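Local coordinates for UPF0311 protein CA_C3321 (Clostridium acetobutylicum ATCC 824, PDB 3G7G), which is of unknown function but belongs to the UPF0311 (DUF3237) family and may self-associate through a two-fold interface, at the interface of chains A and B. Numbering follows the deposited sequence. Chains: chain A/B, UPF0311 protein CA_C3321.

The centres of the C-alpha atoms of contact 1 and contact 2 lie about 17 Å apart along one two-fold symmetric face of the A-B pair. Contact 2 contains both copies of each of its residues and so sits about the symmetry axis, whereas contact 1 lies toward one end and has a twin with the chains exchanged. Strand 60-65 serves both, giving A:Ile64 to contact 1 and A:Ser62 to contact 2. A polar centre is thus flanked by ends where a loop tyrosine packs on a strand and salt bridges join strand to strand and 3-10 helix to strand. The deposited assembly holds four copies, so this pair may belong to a larger oligomer.

Contact 1: the interface of chains A and B. Residues chain A 27-30, 32-34, 36, 64; chain B 125-127, 132, 135.
Carboxylate oxygen OE1 of B:Glu125 is gripped by two donors, one from each chain, at this edge of the interface between two DUF3237 (UPF0311) subunits. A:Arg36 NE reaches the syn lone pair of B:Glu125 OE1 at 2.9 Å, while the phenol OH of B:Tyr127 takes the anti lone pair of that OE1 at 2.7 Å. Side-on, A:Arg36 NH2 meets B:Glu125 OE2 at 2.7 Å, nearly straight (176° at H). Both oxygens lie in the guanidinium plane, yet the carboxylate is tilted 28° from it, so OE2 is met from above its own plane. Arginine suits the place because it can offer parallel N-H groups, one to each carboxylate oxygen; bends at chi2 (69°) and chi3 swing its NE edge round to the acid. A:Ile64 CB covers one face of the guanidinium.

B:Tyr127, just beyond strand 117-126, lays one ring face over A:Gly28, whose CA stands 3.8 Å from the ring centroid; with no side chain, the glycine lets the ring settle onto the backbone of strand 25-30. A:Val33 CG2 meets B:Tyr127 CD1 at 3.6 Å, its branch crossing at about a right angle.

B:Lys132 meets A:Asp30 tip to tip, NZ on the syn lone pair of OD2 at 2.8 Å. Within its own chain B:Lys132 NZ also bonds B:Thr126 O at 2.7 Å, from above the carbonyl plane. The long lysine, bent at chi2, thereby ties its 3-10 helix 129-135 to both chains. A:Asp30 OD1 accepts A:Val33 N on its syn lone pair and A:Ile32 N from above the carboxylate plane, fixing the group's rotation and presenting OD2 to the lysine.

Contact 2: the interface of chains A and B. Residues chain A 62, 74, 76, 88, 90; chain B 62, 74, 76, 88, 90.
Strands 60-65, 71-81 and 86-96 of chain A face the same three strands of chain B across the two-fold axis of the DUF3237 (UPF0311) pair, so each contact recurs with the chains exchanged. At the middle A:Arg76 and B:Arg76 reach toward each other and stack their guanidinium groups, the planes 10° apart and NE of each lying over the centre of the other. CZ of A:Arg76 lies 3.7 Å from CZ of B:Arg76. Arginine suits a like-charged stack because its flat, delocalised group can offer a face to its twin while its N-H edges bond elsewhere. Each chain runs extended from CG to NE, with CG anti to its own carbonyl carbon, which carries the tip over to the partner's strand 71-81.

There it grips a serine end-on: A:Arg76 directs NH1 and NH2 to the hydroxyl of B:Ser74, with NH2 to OG the shorter bond at 2.9 Å. B:Arg76 NH2 likewise meets A:Ser74 OG at 2.9 Å. Serine fits as a small acceptor lying close to the guanidinium plane, its OG anti to the backbone N.

An acid of the same chain holds each arginine by NE: A:Arg76 NE bonds A:Glu90 OE2 at 3.0 Å, and B:Arg76 NE bonds B:Glu90 OE1 at 2.8 Å. These carboxylates would be expected to offset the paired positive charges. The two glutamates differ in shape: A:Glu90 is bent at chi2 (-85°), B:Glu90 extended (chi2 -178°), and A:Glu90 OE2 also forms a longer salt bridge to B:Arg76 NH2 at 3.7 Å.

Flanking the stack, A:Ser62 OG donates to the phenol OH of B:Tyr88 at 2.9 Å, and B:Ser62 OG to A:Tyr88 OH at 2.8 Å. The tyrosine's length brings its hydroxyl to a short serine, so the two meet by their polar tips with little surface hidden on the ring.

Contact 1: the interface of chains A and B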
loop_
_atom_site.group_PDB
_atom_site.type_symbol
_atom_site.label_atom_id
_atom_site.label_comp_id
_atom_site.label_asym_id
_atom_site.label_seq_id
_atom_site.Cartn_x
_atom_site.Cartn_y
_atom_site.Cartn_z
ATOM N N ILE A 27 8.447 -13.475 -15.278
ATOM C CA ILE A 27 7.665 -12.534 -16.073
ATOM C C ILE A 27 8.592 -11.726 -16.971
ATOM O O ILE A 27 8.443 -11.695 -18.192
ATOM C CB ILE A 27 6.845 -11.567 -15.166
ATOM C CG1 ILE A 27 6.047 -12.343 -14.095
ATOM C CG2 ILE A 27 5.972 -10.636 -15.993
ATOM C CD1 ILE A 27 5.254 -13.554 -14.605
ATOM N N GLY A 28 9.563 -11.060 -16.387
ATOM C CA GLY A 28 10.373 -10.196 -17.194
ATOM C C GLY A 28 11.524 -9.603 -16.462
ATOM O O GLY A 28 11.535 -9.592 -15.247
ATOM N N GLN A 29 12.485 -9.084 -17.211
ATOM C CA GLN A 29 13.632 -8.419 -16.607
ATOM C C GLN A 29 14.165 -7.295 -17.508
ATOM O O GLN A 29 14.100 -7.371 -18.742
ATOM C CB GLN A 29 14.740 -9.447 -16.330
ATOM C CG GLN A 29 16.085 -8.876 -15.937
ATOM C CD GLN A 29 17.096 -9.944 -15.560
ATOM O OE1 GLN A 29 16.726 -11.043 -15.168
ATOM N NE2 GLN A 29 18.380 -9.628 -15.698
ATOM N N ASP A 30 14.683 -6.264 -16.854
ATOM C CA ASP A 30 15.487 -5.238 -17.474
ATOM C C ASP A 30 16.408 -4.604 -16.432
ATOM O O ASP A 30 16.331 -4.921 -15.258
ATOM C CB ASP A 30 14.620 -4.214 -18.216
ATOM C CG ASP A 30 14.010 -3.166 -17.324
ATOM O OD1 ASP A 30 14.283 -3.066 -16.088
ATOM O OD2 ASP A 30 13.230 -2.415 -17.888
ATOM N N ILE A 32 16.611 -1.450 -15.173
ATOM C CA ILE A 32 16.105 -0.391 -14.266
ATOM C C ILE A 32 15.136 -0.932 -13.216
ATOM O O ILE A 32 15.256 -0.595 -12.040
ATOM C CB ILE A 32 15.180 0.698 -14.921
ATOM C CG1 ILE A 32 15.017 0.503 -16.389
ATOM C CG2 ILE A 32 15.566 2.172 -14.502
ATOM C CD1 ILE A 32 13.677 0.819 -16.791
ATOM N N VAL A 33 14.115 -1.680 -13.664
ATOM C CA VAL A 33 13.115 -2.262 -12.757
ATOM C C VAL A 33 13.641 -3.534 -12.116
ATOM O O VAL A 33 13.379 -3.811 -10.949
ATOM C CB VAL A 33 11.760 -2.512 -13.436
ATOM C CG1 VAL A 33 11.249 -1.208 -14.088
ATOM C CG2 VAL A 33 11.831 -3.577 -14.417
ATOM N N GLY A 34 14.418 -4.308 -12.860
ATOM C CA GLY A 34 14.903 -5.574 -12.339
ATOM C C GLY A 34 14.114 -6.744 -12.901
ATOM O O GLY A 34 13.479 -6.623 -13.945
ATOM N N ARG A 36 11.226 -9.570 -12.378
ATOM C CA ARG A 36 9.958 -9.907 -11.749
ATOM C C ARG A 36 9.631 -11.370 -11.983
ATOM O O ARG A 36 9.617 -11.831 -13.138
ATOM C CB ARG A 36 8.838 -9.042 -12.344
ATOM C CG ARG A 36 7.337 -9.382 -11.963
ATOM C CD ARG A 36 7.022 -9.088 -10.525
ATOM N NE ARG A 36 7.214 -7.657 -10.295
ATOM C CZ ARG A 36 7.063 -7.038 -9.126
ATOM N NH1 ARG A 36 6.774 -7.710 -8.033
ATOM N NH2 ARG A 36 7.236 -5.729 -9.042
ATOM N N ILE A 64 10.586 -9.104 -6.914
ATOM C CA ILE A 64 11.372 -8.397 -7.897
ATOM C C ILE A 64 12.806 -8.258 -7.367
ATOM O O ILE A 64 13.022 -7.766 -6.262
ATOM C CB ILE A 64 10.691 -7.034 -8.234
ATOM C CG1 ILE A 64 11.471 -6.277 -9.321
ATOM C CG2 ILE A 64 10.454 -6.228 -6.939
ATOM C CD1 ILE A 64 10.735 -6.076 -10.649
ATOM N N GLU B 125 3.976 -2.884 -14.860
ATOM C CA GLU B 125 5.407 -2.979 -14.862
ATOM C C GLU B 125 5.835 -3.659 -16.161
ATOM O O GLU B 125 5.330 -4.715 -16.465
ATOM C CB GLU B 125 5.842 -3.797 -13.665
ATOM C CG GLU B 125 7.281 -3.792 -13.443
ATOM C CD GLU B 125 7.641 -4.700 -12.335
ATOM O OE1 GLU B 125 7.677 -5.914 -12.552
ATOM O OE2 GLU B 125 7.862 -4.190 -11.230
ATOM N N THR B 126 6.729 -3.016 -16.919
ATOM C CA THR B 126 7.148 -3.434 -18.266
ATOM C C THR B 126 8.674 -3.385 -18.378
ATOM O O THR B 126 9.339 -2.773 -17.538
ATOM C CB THR B 126 6.504 -2.583 -19.409
ATOM O OG1 THR B 126 6.913 -1.231 -19.293
ATOM C CG2 THR B 126 4.988 -2.607 -19.369
ATOM N N TYR B 127 9.228 -4.079 -19.386
ATOM C CA TYR B 127 10.680 -4.359 -19.447
ATOM C C TYR B 127 11.244 -4.100 -20.830
ATOM O O TYR B 127 12.233 -4.690 -21.234
ATOM C CB TYR B 127 10.996 -5.809 -18.996
ATOM C CG TYR B 127 10.094 -6.238 -17.888
ATOM C CD1 TYR B 127 10.472 -6.076 -16.555
ATOM C CD2 TYR B 127 8.856 -6.784 -18.158
ATOM C CE1 TYR B 127 9.610 -6.429 -15.520
ATOM C CE2 TYR B 127 8.003 -7.161 -17.135
ATOM C CZ TYR B 127 8.381 -6.952 -15.813
ATOM O OH TYR B 127 7.510 -7.317 -14.806
ATOM N N LYS B 132 7.188 1.286 -22.028
ATOM C CA LYS B 132 7.437 2.072 -20.816
ATOM C C LYS B 132 6.346 3.123 -20.554
ATOM O O LYS B 132 6.134 3.515 -19.379
ATOM C CB LYS B 132 8.841 2.679 -20.787
ATOM C CG LYS B 132 9.926 1.628 -20.478
ATOM C CD LYS B 132 9.923 1.109 -19.007
ATOM C CE LYS B 132 10.718 -0.197 -18.882
ATOM N NZ LYS B 132 11.013 -0.675 -17.473
ATOM N N MET B 135 3.972 2.528 -17.816
ATOM C CA MET B 135 4.426 2.897 -16.478
ATOM C C MET B 135 4.301 4.403 -16.214
ATOM O O MET B 135 4.508 4.862 -15.096
ATOM C CB MET B 135 5.839 2.412 -16.272
ATOM C CG MET B 135 5.962 0.864 -16.185
ATOM S SD MET B 135 7.635 0.321 -15.846
ATOM C CE MET B 135 7.655 0.543 -14.042
#

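Contact 2: the interface of chains A and B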
loop_
_atom_site.group_PDB
_atom_site.type_symbol
_atom_site.label_atom_id
_atom_site.label_comp_id
_atom_site.label_asym_id
_atom_site.label_seq_id
_atom_site.Cartn_x
_atom_site.Cartn_y
_atom_site.Cartn_z
ATOM N N SER A 62 5.037 -12.653 -5.046
ATOM C CA SER A 62 5.449 -11.779 -6.108
ATOM C C SER A 62 6.750 -11.080 -5.697
ATOM O O SER A 62 6.795 -10.386 -4.693
ATOM C CB SER A 62 4.377 -10.769 -6.409
ATOM O OG SER A 62 4.742 -10.038 -7.546
ATOM N N SER A 74 6.678 -9.858 -1.833
ATOM C CA SER A 74 5.305 -9.657 -1.366
ATOM C C SER A 74 4.491 -10.908 -1.604
ATOM O O SER A 74 4.082 -11.199 -2.746
ATOM C CB SER A 74 4.678 -8.443 -2.039
ATOM O OG SER A 74 3.382 -8.139 -1.471
ATOM N N ARG A 76 1.123 -13.434 -0.776
ATOM C CA ARG A 76 -0.239 -13.490 -0.312
ATOM C C ARG A 76 -0.661 -14.923 -0.331
ATOM O O ARG A 76 -0.714 -15.552 -1.416
ATOM C CB ARG A 76 -1.174 -12.734 -1.227
ATOM C CG ARG A 76 -0.870 -11.283 -1.363
ATOM C CD ARG A 76 -1.759 -10.693 -2.426
ATOM N NE ARG A 76 -1.784 -9.257 -2.335
ATOM C CZ ARG A 76 -2.428 -8.465 -3.164
ATOM N NH1 ARG A 76 -3.096 -8.976 -4.164
ATOM N NH2 ARG A 76 -2.402 -7.151 -2.980
ATOM N N TYR A 88 -5.304 -15.147 6.824
ATOM C CA TYR A 88 -4.835 -14.629 5.570
ATOM C C TYR A 88 -3.622 -13.739 5.841
ATOM O O TYR A 88 -3.655 -12.841 6.703
ATOM C CB TYR A 88 -5.952 -13.846 4.913
ATOM C CG TYR A 88 -5.511 -13.131 3.695
ATOM C CD1 TYR A 88 -5.066 -13.839 2.571
ATOM C CD2 TYR A 88 -5.514 -11.746 3.647
ATOM C CE1 TYR A 88 -4.629 -13.170 1.426
ATOM C CE2 TYR A 88 -5.103 -11.080 2.511
ATOM C CZ TYR A 88 -4.647 -11.797 1.412
ATOM O OH TYR A 88 -4.249 -11.125 0.285
ATOM N N GLU A 90 -0.447 -11.348 4.362
ATOM C CA GLU A 90 0.302 -10.543 3.406
ATOM C C GLU A 90 1.667 -10.320 4.042
ATOM O O GLU A 90 1.739 -9.698 5.091
ATOM C CB GLU A 90 -0.392 -9.212 3.205
ATOM C CG GLU A 90 -1.056 -9.008 1.900
ATOM C CD GLU A 90 -0.058 -8.502 0.831
ATOM O OE1 GLU A 90 1.154 -8.869 0.929
ATOM O OE2 GLU A 90 -0.487 -7.749 -0.085
ATOM N N SER B 62 -7.045 -11.442 -5.071
ATOM C CA SER B 62 -7.377 -11.456 -3.673
ATOM C C SER B 62 -8.515 -10.446 -3.436
ATOM O O SER B 62 -8.379 -9.245 -3.716
ATOM C CB SER B 62 -6.156 -11.131 -2.833
ATOM O OG SER B 62 -6.432 -11.300 -1.476
ATOM N N SER B 74 -8.027 -6.990 -5.450
ATOM C CA SER B 74 -6.616 -6.771 -5.756
ATOM C C SER B 74 -6.057 -7.950 -6.519
ATOM O O SER B 74 -5.752 -8.960 -5.924
ATOM C CB SER B 74 -5.833 -6.525 -4.459
ATOM O OG SER B 74 -4.508 -6.088 -4.733
ATOM N N ARG B 76 -3.052 -9.782 -8.954
ATOM C CA ARG B 76 -1.693 -9.755 -9.441
ATOM C C ARG B 76 -1.523 -10.837 -10.482
ATOM O O ARG B 76 -1.705 -12.015 -10.200
ATOM C CB ARG B 76 -0.693 -9.990 -8.336
ATOM C CG ARG B 76 -0.754 -8.973 -7.224
ATOM C CD ARG B 76 0.139 -9.429 -6.100
ATOM N NE ARG B 76 0.408 -8.335 -5.198
ATOM C CZ ARG B 76 1.140 -8.444 -4.101
ATOM N NH1 ARG B 76 1.661 -9.585 -3.771
ATOM N NH2 ARG B 76 1.341 -7.398 -3.335
ATOM N N TYR B 88 3.438 -6.944 -16.223
ATOM C CA TYR B 88 2.993 -7.362 -14.911
ATOM C C TYR B 88 1.951 -6.351 -14.419
ATOM O O TYR B 88 2.147 -5.141 -14.518
ATOM C CB TYR B 88 4.185 -7.472 -13.982
ATOM C CG TYR B 88 3.797 -7.695 -12.555
ATOM C CD1 TYR B 88 3.223 -8.901 -12.149
ATOM C CD2 TYR B 88 3.985 -6.703 -11.603
ATOM C CE1 TYR B 88 2.829 -9.102 -10.821
ATOM C CE2 TYR B 88 3.623 -6.905 -10.297
ATOM C CZ TYR B 88 3.031 -8.101 -9.920
ATOM O OH TYR B 88 2.691 -8.305 -8.617
ATOM N N GLU B 90 -0.824 -5.123 -11.465
ATOM C CA GLU B 90 -1.625 -5.175 -10.264
ATOM C C GLU B 90 -2.845 -4.297 -10.451
ATOM O O GLU B 90 -2.714 -3.116 -10.688
ATOM C CB GLU B 90 -0.849 -4.818 -9.007
ATOM C CG GLU B 90 -1.683 -5.265 -7.734
ATOM C CD GLU B 90 -1.020 -4.920 -6.423
ATOM O OE1 GLU B 90 -0.143 -5.687 -6.004
ATOM O OE2 GLU B 90 -1.391 -3.877 -5.822
#